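Local coordinates for protein family 88 glycosyl hydrolase (Bacteroides thetaiotaomicron, PDB 5NOA) that probably hydrolyses unsaturated uronic acid residues at the ends of polysaccharide fragments, such as those a gut bacterium obtains from gum arabic, at residues Leu78-Lys82 with Leu127-Glu131. Numbering follows the deposited sequence.
Sequences LEYSK and LYNLE
Two helices meet through a leucine cluster topped by a salt-bridge network. Residues 78-82 are helical, with K82 N hydrogen-bonded to L78 O (2.9 Å); 127-130 form a last helical turn that E131 leaves at phi/psi -144/86, its N hydrogen-bonded to L127 O (3.0 Å). The register pairs K82 with L127, CA to CA 7.2 Å. The CA-to-CB bond of L127 points toward the other helix, and its branched apolar end (mt) fills the gap: CD2 lies 3.4 Å from L78 CD1 and 3.9 Å from K82 CG, CD1 3.9 Å from S81 O. L78 (tp) meets L130 (mt), CD1 to CD1 3.7 Å. Lysine suits the boundary because CG rests on L127 CD2 while the extended mttt chain carries the ammonium to the carboxylates. K82 NZ donates to E131 OE2 (2.7 Å) and, more loosely, to E79 (mm) OE2 (3.3 Å), one turn back. E131 O accepts from K136 NZ. Buried S81 suits serine, being small; its OG hydrogen-bonds H62 ND1 and N65 ND2. Within this mainly helical fold of the six-hairpin clan, helices 75-87 and 120-130 share helix 56-72 as neighbour: Y69 touches L78 and L130, M66 touches S81 and L127.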
loop_
_atom_site.group_PDB
_atom_site.type_symbol
_atom_site.label_atom_id
_atom_site.label_comp_id
_atom_site.label_asym_id
_atom_site.label_seq_id
_atom_site.Cartn_x
_atom_site.Cartn_y
_atom_site.Cartn_z
ATOM N N LEU A 78 -17.706 3.905 6.816
ATOM C CA LEU A 78 -18.241 3.996 5.449
ATOM C C LEU A 78 -18.610 5.431 5.103
ATOM O O LEU A 78 -18.279 5.935 4.035
ATOM C CB LEU A 78 -19.443 3.080 5.296
ATOM C CG LEU A 78 -20.137 3.115 3.930
ATOM C CD1 LEU A 78 -19.157 2.735 2.828
ATOM C CD2 LEU A 78 -21.331 2.180 3.935
ATOM N N GLU A 79 -19.271 6.097 6.040
ATOM C CA GLU A 79 -19.655 7.470 5.816
ATOM C C GLU A 79 -18.470 8.396 5.578
ATOM O O GLU A 79 -18.547 9.314 4.760
ATOM C CB GLU A 79 -20.556 7.973 6.946
ATOM C CG GLU A 79 -21.922 7.267 6.942
ATOM C CD GLU A 79 -22.593 7.153 5.555
ATOM O OE1 GLU A 79 -22.877 8.221 4.957
ATOM O OE2 GLU A 79 -22.846 5.991 5.064
ATOM N N TYR A 80 -17.366 8.155 6.264
ATOM C CA TYR A 80 -16.187 8.986 6.119
ATOM C C TYR A 80 -15.579 8.870 4.729
ATOM O O TYR A 80 -15.245 9.871 4.113
ATOM C CB TYR A 80 -15.173 8.601 7.199
ATOM C CG TYR A 80 -14.062 9.603 7.386
ATOM C CD1 TYR A 80 -14.240 10.742 8.131
ATOM C CD2 TYR A 80 -12.794 9.377 6.845
ATOM C CE1 TYR A 80 -13.242 11.662 8.310
ATOM C CE2 TYR A 80 -11.782 10.278 7.039
ATOM C CZ TYR A 80 -12.007 11.404 7.782
ATOM O OH TYR A 80 -10.963 12.294 7.978
ATOM N N SER A 81 -15.455 7.627 4.231
ATOM C CA SER A 81 -14.966 7.461 2.853
ATOM C C SER A 81 -15.956 7.984 1.790
ATOM O O SER A 81 -15.537 8.564 0.781
ATOM C CB SER A 81 -14.546 6.032 2.561
ATOM O OG SER A 81 -13.328 5.720 3.182
ATOM N N LYS A 82 -17.261 7.780 2.003
ATOM C CA LYS A 82 -18.253 8.330 1.082
ATOM C C LYS A 82 -18.144 9.855 1.045
ATOM O O LYS A 82 -18.213 10.452 -0.034
ATOM C CB LYS A 82 -19.671 7.980 1.507
ATOM C CG LYS A 82 -20.072 6.574 1.202
ATOM C CD LYS A 82 -21.494 6.377 1.665
ATOM C CE LYS A 82 -21.985 5.002 1.346
ATOM N NZ LYS A 82 -23.286 4.792 2.048
ATOM N N LEU A 127 -16.608 1.464 -2.875
ATOM C CA LEU A 127 -17.898 2.095 -2.570
ATOM C C LEU A 127 -18.957 1.680 -3.599
ATOM O O LEU A 127 -20.102 1.419 -3.233
ATOM C CB LEU A 127 -17.761 3.613 -2.506
ATOM C CG LEU A 127 -16.897 4.104 -1.337
ATOM C CD1 LEU A 127 -16.583 5.585 -1.449
ATOM C CD2 LEU A 127 -17.584 3.804 -0.013
ATOM N N TYR A 128 -18.572 1.622 -4.878
ATOM C CA TYR A 128 -19.463 1.105 -5.915
ATOM C C TYR A 128 -19.916 -0.310 -5.618
ATOM O O TYR A 128 -21.094 -0.635 -5.723
ATOM C CB TYR A 128 -18.734 1.159 -7.286
ATOM C CG TYR A 128 -19.505 0.517 -8.405
ATOM C CD1 TYR A 128 -19.426 -0.847 -8.625
ATOM C CD2 TYR A 128 -20.306 1.260 -9.226
ATOM C CE1 TYR A 128 -20.160 -1.456 -9.610
ATOM C CE2 TYR A 128 -21.033 0.664 -10.246
ATOM C CZ TYR A 128 -20.952 -0.698 -10.444
ATOM O OH TYR A 128 -21.676 -1.279 -11.424
ATOM N N ASN A 129 -18.995 -1.181 -5.216
ATOM C CA ASN A 129 -19.365 -2.570 -4.980
ATOM C C ASN A 129 -20.413 -2.683 -3.893
ATOM O O ASN A 129 -21.309 -3.503 -3.988
ATOM C CB ASN A 129 -18.146 -3.409 -4.671
ATOM C CG ASN A 129 -17.362 -3.757 -5.906
ATOM O OD1 ASN A 129 -17.922 -3.857 -7.000
ATOM N ND2 ASN A 129 -16.057 -3.860 -5.758
ATOM N N LEU A 130 -20.337 -1.832 -2.884
ATOM C CA LEU A 130 -21.339 -1.807 -1.805
ATOM C C LEU A 130 -22.682 -1.249 -2.262
ATOM O O LEU A 130 -23.710 -1.678 -1.786
ATOM C CB LEU A 130 -20.806 -0.985 -0.632
ATOM C CG LEU A 130 -19.600 -1.592 0.109
ATOM C CD1 LEU A 130 -19.006 -0.576 1.080
ATOM C CD2 LEU A 130 -19.991 -2.841 0.882
ATOM N N GLU A 131 -22.641 -0.223 -3.113
ATOM C CA GLU A 131 -23.882 0.435 -3.584
ATOM C C GLU A 131 -23.673 0.855 -5.039
ATOM O O GLU A 131 -23.234 1.969 -5.307
ATOM C CB GLU A 131 -24.134 1.642 -2.702
ATOM C CG GLU A 131 -24.416 1.276 -1.240
ATOM C CD GLU A 131 -24.392 2.466 -0.323
ATOM O OE1 GLU A 131 -25.380 3.231 -0.360
ATOM O OE2 GLU A 131 -23.400 2.608 0.437
#